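PDB 2II2: alpha-11 giardin from Giardia intestinalis, which binds calcium as a member of the annexin family and probably serves in parasite attachment and in the cytoskeleton of the ventral disk. Local coordinates for residues 42-45 with 51-54; 62-67 with 251-256; 132-137 with 141-146. All coordinates share one frame; numbering follows the deposited sequence.

Contact 1 (42-45 with 51-54)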
# COMPACT_ATOMS: atom_id res chain seq x y z
N THR A 42 -4.79 23.83 -4.97
CA THR A 42 -5.95 24.67 -5.25
C THR A 42 -5.56 26.04 -5.78
O THR A 42 -6.06 26.49 -6.81
CB THR A 42 -6.83 24.81 -4.00
OG1 THR A 42 -7.30 23.51 -3.63
CG2 THR A 42 -8.06 25.74 -4.23
N GLN A 43 -4.62 26.65 -5.11
CA GLN A 43 -4.16 27.97 -5.51
C GLN A 43 -3.39 27.90 -6.84
O GLN A 43 -3.48 28.82 -7.66
CB GLN A 43 -3.27 28.60 -4.43
CG GLN A 43 -4.01 29.07 -3.17
CD GLN A 43 -3.29 30.23 -2.45
OE1 GLN A 43 -3.57 30.49 -1.28
NE2 GLN A 43 -2.39 30.91 -3.14
N PHE A 44 -2.62 26.83 -7.03
CA PHE A 44 -1.88 26.65 -8.28
C PHE A 44 -2.83 26.69 -9.46
O PHE A 44 -2.57 27.39 -10.47
CB PHE A 44 -1.10 25.34 -8.24
CG PHE A 44 -0.26 25.10 -9.44
CD1 PHE A 44 1.11 25.43 -9.45
CD2 PHE A 44 -0.80 24.50 -10.57
CE1 PHE A 44 1.90 25.19 -10.57
CE2 PHE A 44 -0.00 24.27 -11.69
CZ PHE A 44 1.35 24.62 -11.69
N GLN A 45 -3.95 25.99 -9.33
CA GLN A 45 -4.89 25.94 -10.45
C GLN A 45 -5.61 27.28 -10.63
O GLN A 45 -5.81 27.73 -11.75
CB GLN A 45 -5.87 24.78 -10.26
CG GLN A 45 -6.91 24.64 -11.36
CD GLN A 45 -7.55 23.26 -11.37
OE1 GLN A 45 -7.30 22.44 -10.49
NE2 GLN A 45 -8.36 22.99 -12.37
N GLU A 51 -4.50 22.31 -13.75
CA GLU A 51 -4.62 21.33 -12.68
C GLU A 51 -3.25 20.74 -12.34
O GLU A 51 -2.54 20.28 -13.22
CB GLU A 51 -5.63 20.25 -13.08
CG GLU A 51 -6.12 19.40 -11.91
CD GLU A 51 -5.23 18.20 -11.63
OE1 GLU A 51 -4.94 17.44 -12.56
OE2 GLU A 51 -4.85 17.97 -10.46
N PHE A 52 -2.88 20.78 -11.06
CA PHE A 52 -1.50 20.51 -10.69
C PHE A 52 -0.99 19.12 -11.04
O PHE A 52 0.10 19.01 -11.56
CB PHE A 52 -1.28 20.81 -9.21
CG PHE A 52 0.15 20.58 -8.75
CD1 PHE A 52 1.12 21.58 -8.94
CD2 PHE A 52 0.54 19.36 -8.18
CE1 PHE A 52 2.44 21.37 -8.54
CE2 PHE A 52 1.87 19.14 -7.79
CZ PHE A 52 2.81 20.16 -7.95
N ILE A 53 -1.77 18.10 -10.72
CA ILE A 53 -1.30 16.73 -10.87
C ILE A 53 -1.14 16.40 -12.35
O ILE A 53 -0.13 15.86 -12.75
CB ILE A 53 -2.20 15.73 -10.12
CG1 ILE A 53 -2.15 16.07 -8.63
CG2 ILE A 53 -1.75 14.29 -10.42
CD1 ILE A 53 -2.85 15.13 -7.74
N ALA A 54 -2.11 16.79 -13.16
CA ALA A 54 -2.00 16.52 -14.58
C ALA A 54 -0.80 17.25 -15.19
O ALA A 54 -0.12 16.74 -16.05
CB ALA A 54 -3.30 16.89 -15.31
O HOH W 1 -4.75 21.79 -9.03

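Contact 2 (62-67 with 251-256)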
# COMPACT_ATOMS: atom_id res chain seq x y z
N ASN A 62 7.05 9.50 -17.55
CA ASN A 62 6.30 8.47 -16.84
C ASN A 62 7.21 7.39 -16.25
O ASN A 62 8.30 7.11 -16.78
CB ASN A 62 5.23 7.87 -17.75
CG ASN A 62 5.80 6.84 -18.71
OD1 ASN A 62 5.92 5.66 -18.37
ND2 ASN A 62 6.13 7.27 -19.94
N GLY A 63 6.76 6.82 -15.13
CA GLY A 63 7.57 5.84 -14.43
C GLY A 63 7.37 5.96 -12.94
O GLY A 63 6.49 6.68 -12.49
N PRO A 64 8.18 5.25 -12.15
CA PRO A 64 8.00 5.25 -10.70
C PRO A 64 8.25 6.59 -10.01
O PRO A 64 7.62 6.87 -8.99
CB PRO A 64 8.96 4.14 -10.21
CG PRO A 64 9.96 3.99 -11.28
CD PRO A 64 9.24 4.32 -12.58
N TYR A 65 9.18 7.40 -10.52
CA TYR A 65 9.36 8.73 -9.97
C TYR A 65 8.06 9.56 -10.17
O TYR A 65 7.55 10.17 -9.24
CB TYR A 65 10.60 9.43 -10.57
CG TYR A 65 10.73 10.86 -10.08
CD1 TYR A 65 11.45 11.18 -8.92
CD2 TYR A 65 10.07 11.88 -10.74
CE1 TYR A 65 11.52 12.47 -8.47
CE2 TYR A 65 10.14 13.18 -10.29
CZ TYR A 65 10.86 13.48 -9.15
OH TYR A 65 10.93 14.77 -8.69
N GLU A 66 7.52 9.54 -11.40
CA GLU A 66 6.25 10.24 -11.62
C GLU A 66 5.16 9.68 -10.69
O GLU A 66 4.39 10.44 -10.12
CB GLU A 66 5.77 10.06 -13.07
CG GLU A 66 4.60 11.00 -13.44
CD GLU A 66 3.74 10.48 -14.57
OE1 GLU A 66 2.97 9.50 -14.33
OE2 GLU A 66 3.83 11.03 -15.68
N ASP A 67 5.09 8.35 -10.56
CA ASP A 67 4.06 7.70 -9.76
C ASP A 67 4.10 8.18 -8.31
O ASP A 67 3.08 8.49 -7.74
CB ASP A 67 4.24 6.18 -9.72
CG ASP A 67 3.85 5.48 -10.99
OD1 ASP A 67 3.21 6.08 -11.86
OD2 ASP A 67 4.21 4.28 -11.09
N MET A 251 9.07 -3.84 -11.24
CA MET A 251 8.08 -4.16 -10.20
C MET A 251 8.45 -3.60 -8.82
O MET A 251 7.60 -3.06 -8.11
CB MET A 251 7.86 -5.67 -10.10
CG MET A 251 7.30 -6.26 -11.39
SD MET A 251 7.09 -8.05 -11.31
CE MET A 251 5.82 -8.18 -10.02
N ALA A 252 9.72 -3.74 -8.44
CA ALA A 252 10.13 -3.28 -7.12
C ALA A 252 9.89 -1.76 -6.99
O ALA A 252 9.38 -1.29 -5.97
CB ALA A 252 11.59 -3.56 -6.92
N TYR A 253 10.24 -1.00 -8.02
CA TYR A 253 10.09 0.43 -7.95
C TYR A 253 8.63 0.85 -8.04
O TYR A 253 8.20 1.78 -7.33
CB TYR A 253 10.88 1.13 -9.08
CG TYR A 253 12.37 1.23 -8.86
CD1 TYR A 253 13.18 0.08 -8.92
CD2 TYR A 253 12.98 2.48 -8.67
CE1 TYR A 253 14.56 0.17 -8.75
CE2 TYR A 253 14.39 2.57 -8.51
CZ TYR A 253 15.15 1.41 -8.57
OH TYR A 253 16.51 1.49 -8.40
N GLU A 254 7.86 0.14 -8.87
CA GLU A 254 6.43 0.39 -8.95
C GLU A 254 5.75 0.22 -7.59
O GLU A 254 4.96 1.07 -7.15
CB GLU A 254 5.83 -0.59 -9.95
CG GLU A 254 4.37 -0.61 -10.09
CD GLU A 254 3.89 -1.78 -10.94
OE1 GLU A 254 4.59 -2.83 -11.02
OE2 GLU A 254 2.79 -1.65 -11.51
N GLN A 255 6.03 -0.90 -6.94
CA GLN A 255 5.45 -1.19 -5.62
C GLN A 255 5.92 -0.18 -4.58
O GLN A 255 5.11 0.39 -3.80
CB GLN A 255 5.82 -2.60 -5.19
CG GLN A 255 5.21 -3.67 -6.05
CD GLN A 255 5.83 -5.01 -5.81
OE1 GLN A 255 6.27 -5.31 -4.69
NE2 GLN A 255 5.78 -5.87 -6.81
N ALA A 256 7.22 0.11 -4.56
CA ALA A 256 7.74 1.04 -3.57
C ALA A 256 7.14 2.44 -3.76
O ALA A 256 6.87 3.14 -2.79
CB ALA A 256 9.24 1.08 -3.63
O HOH W 2 3.49 2.91 -8.66

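Contact 3 (132-137 with 141-146)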
# COMPACT_ATOMS: atom_id res chain seq x y z
N ILE A 132 -13.64 -10.01 -10.12
CA ILE A 132 -12.74 -10.82 -9.30
C ILE A 132 -13.43 -12.10 -8.87
O ILE A 132 -14.08 -12.14 -7.83
CB ILE A 132 -12.26 -10.04 -8.02
CG1 ILE A 132 -11.61 -8.71 -8.42
CG2 ILE A 132 -11.26 -10.89 -7.25
CD1 ILE A 132 -11.20 -7.83 -7.22
N PRO A 133 -13.27 -13.16 -9.68
CA PRO A 133 -13.83 -14.47 -9.29
C PRO A 133 -13.23 -14.90 -7.96
O PRO A 133 -12.06 -14.59 -7.66
CB PRO A 133 -13.36 -15.40 -10.41
CG PRO A 133 -13.21 -14.49 -11.58
CD PRO A 133 -12.64 -13.22 -11.00
N LEU A 134 -14.05 -15.60 -7.18
CA LEU A 134 -13.62 -16.10 -5.87
C LEU A 134 -12.98 -17.46 -5.96
O LEU A 134 -13.67 -18.48 -6.03
CB LEU A 134 -14.76 -16.12 -4.86
CG LEU A 134 -15.13 -14.73 -4.34
CD1 LEU A 134 -16.44 -14.75 -3.55
CD2 LEU A 134 -14.01 -14.13 -3.48
N THR A 135 -11.65 -17.47 -5.99
CA THR A 135 -10.91 -18.71 -6.15
C THR A 135 -9.80 -18.74 -5.09
O THR A 135 -9.81 -19.52 -4.13
CB THR A 135 -10.37 -18.84 -7.60
OG1 THR A 135 -9.58 -17.68 -7.93
CG2 THR A 135 -11.53 -18.98 -8.63
N SER A 136 -8.90 -17.79 -5.20
CA SER A 136 -7.67 -17.78 -4.45
C SER A 136 -7.80 -17.04 -3.13
O SER A 136 -8.75 -16.27 -2.94
CB SER A 136 -6.64 -17.06 -5.29
OG SER A 136 -7.10 -15.75 -5.58
N ALA A 137 -6.81 -17.21 -2.25
CA ALA A 137 -6.72 -16.36 -1.07
C ALA A 137 -6.73 -14.89 -1.48
O ALA A 137 -7.40 -14.08 -0.86
CB ALA A 137 -5.47 -16.69 -0.27
N LEU A 141 -9.38 -12.13 -0.13
CA LEU A 141 -8.93 -10.95 0.62
C LEU A 141 -9.62 -9.71 0.08
O LEU A 141 -10.03 -8.85 0.86
CB LEU A 141 -7.42 -10.80 0.51
CG LEU A 141 -6.62 -11.73 1.42
CD1 LEU A 141 -5.19 -11.90 0.90
CD2 LEU A 141 -6.63 -11.18 2.85
N CYS A 142 -9.72 -9.61 -1.25
CA CYS A 142 -10.33 -8.41 -1.84
C CYS A 142 -11.78 -8.25 -1.38
O CYS A 142 -12.20 -7.19 -0.89
CB CYS A 142 -10.29 -8.43 -3.36
SG CYS A 142 -8.61 -8.33 -4.03
N HIS A 143 -12.56 -9.32 -1.55
CA HIS A 143 -13.98 -9.25 -1.23
C HIS A 143 -14.24 -9.10 0.27
O HIS A 143 -15.05 -8.28 0.71
CB HIS A 143 -14.69 -10.52 -1.72
CG HIS A 143 -14.88 -10.59 -3.20
ND1 HIS A 143 -16.12 -10.49 -3.79
CD2 HIS A 143 -13.99 -10.80 -4.20
CE1 HIS A 143 -15.99 -10.65 -5.10
NE2 HIS A 143 -14.71 -10.84 -5.38
N LEU A 144 -13.59 -9.95 1.07
CA LEU A 144 -13.89 -9.94 2.50
C LEU A 144 -13.38 -8.68 3.19
O LEU A 144 -14.00 -8.20 4.13
CB LEU A 144 -13.41 -11.21 3.22
CG LEU A 144 -14.06 -12.51 2.73
CD1 LEU A 144 -13.56 -13.70 3.56
CD2 LEU A 144 -15.58 -12.46 2.70
N ALA A 145 -12.28 -8.11 2.69
CA ALA A 145 -11.78 -6.86 3.26
C ALA A 145 -12.85 -5.76 3.24
O ALA A 145 -12.94 -4.96 4.17
CB ALA A 145 -10.54 -6.37 2.49
N ILE A 146 -13.63 -5.70 2.17
CA ILE A 146 -14.62 -4.65 2.07
C ILE A 146 -15.99 -5.04 2.62
O ILE A 146 -16.79 -4.17 2.94
CB ILE A 146 -14.64 -3.99 0.66
CG1 ILE A 146 -15.14 -4.96 -0.41
CG2 ILE A 146 -13.24 -3.34 0.31
CD1 ILE A 146 -15.46 -4.26 -1.76

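Contact 1 (42-45 with 51-54)
Phe52 drives the edge of its ring into the face of Phe44, a T-shaped pair with the planes at 87° and the centroids 5.1 Å apart. Phe52 CD1 does the touching: it stands over the centre of the Phe44 ring, 3.8 Å from Phe44 CG and little farther from the other ring carbons. Both rings are buried, and Val13 of helix 9-18 packs on each of them. Helix 34-48 and helix 52-59 meet here across a short turn, a helix-turn-helix of the kind from which the all-helical annexin fold is built. Gln45 reaches over the same turn on its more exposed side. From CB the chain leaves with CG opposite the backbone N (chi1 179°) and stays extended, which carries the amide across Glu51, just ahead of the second helix. Gln45 CG comes within 4.1 Å of Glu51 N, and Gln45 CD then rests 3.7 Å from Glu51 CA. At the amide, Gln45 OE1 sits 3.6 Å from Glu51 CG while Gln45 NE2 lies 3.9 Å from Glu51 CB. Gln45 OE1 also accepts a hydrogen from a water at 3.0 Å, and the same water accepts from Phe52 N at 2.9 Å. Glu51 is the N-cap: bent at chi2 (-88°), its carboxylate curls back so that Glu51 OE1 accepts from Ala54 N and Glu51 OE2 from Ile53 N, both reached from above the carboxylate plane.

Contact 2 (62-67 with 251-256)
Pro64 lays one side of its ring against the root of Tyr253, and this small apolar touch is the direct part of the contact. Pro64 CG lies 3.7 Å from Tyr253 CB, and Pro64 CB is just as close to that atom while also sitting 3.8 Å from Tyr253 O. The tyrosine ring itself goes elsewhere. With chi1 at -78°, Tyr253 CG swings beside its own backbone N, and the ring turns off to meet Phe288 edge-to-face; its hydroxyl is held by the backbone N-H of Ser290. One helical turn on from the proline, the two helices are joined by a water. It donates to Asp67 OD2 at 2.9 Å and to Glu254 O at 2.8 Å, linking a side chain on one helix to the backbone of the other. The carboxylates stay apart, with Asp67 OD2 and Glu254 OE2 6.1 Å from each other. What sets Pro64 in place is the start of helix 64-73. Gly63 is the N-cap: at its positive phi of 145° a side chain would press on the carbonyl O of Asn62 and on Pro64 CD. Gly63 O accepts from Asp67 N at 2.9 Å to close the first turn. Just before it, Asn62 O is bonded by Asn294 ND2, while Lys295 packs on Pro64. The helix start carries Glu66, which with Ile60 binds calcium in this protein, though the site is empty in this model: a loop residue and an acid only six positions on, more like the minor type III sites of annexins than the canonical type II site.

Contact 3 (132-137 with 141-146)
His143 NE2 donates to Ile132 O at 2.8 Å, a side chain from one helix gripping the backbone where the preceding helix has just ended. The setting is a helix-loop-helix of the annexin fold: Ile132 is the residue at which the chain leaves the geometry of helix 124-131, and Ser136 is the N-cap of helix 137-147, its OG capping a backbone N in the first turn. The bond is somewhat bent, with an N-H...O angle of 150°. The donor lies in the carbonyl plane of Ile132, while the oxygen is tilted 19° out of the imidazole plane. This gives a carbonyl beyond the last helical turn a partner in a buried place, and it helps fix the ring, which a chi1 of -74° carries toward Ile132 by setting His143 CG beside its own backbone N. Over one face of that ring sits Leu134 CD2, a CH-pi contact 3.7 Å from the centroid of His143 and displaced toward the rim, where it comes 3.4 Å from His143 CD2. At the start of the next helix, Ala137 O accepts from Leu141 N at 2.9 Å. Ser139 OG pairs with both Thr135 N and Ser136 O, tying the loop to the helix start, while Ala145 O is met by Arg109 NH1. The remaining packing across the contact is apolar: Ile132 CD1 lies 4.0 Å from Cys142 CB.

In the fold
From the N terminus, contact 1 comes first and closes the short turn between helix 34-48 and helix 52-59. Helix 52-59 then leads through a loop, where contact 2 begins, into helix 64-73; the nearest atoms of contacts 1 and 2 are about 7 Å apart. Contact 2 is long-range: 183 residues pass before helix 249-263 returns to meet 62-67. Contact 3 falls within that span, a local closure after helix 124-131. Its centre is 25 Å from that of contact 2 and 36 Å from that of contact 1. Contacts 1 and 3 each join helices adjacent in the chain, while contact 2 ties the start of helix 64-73 to helix 249-263.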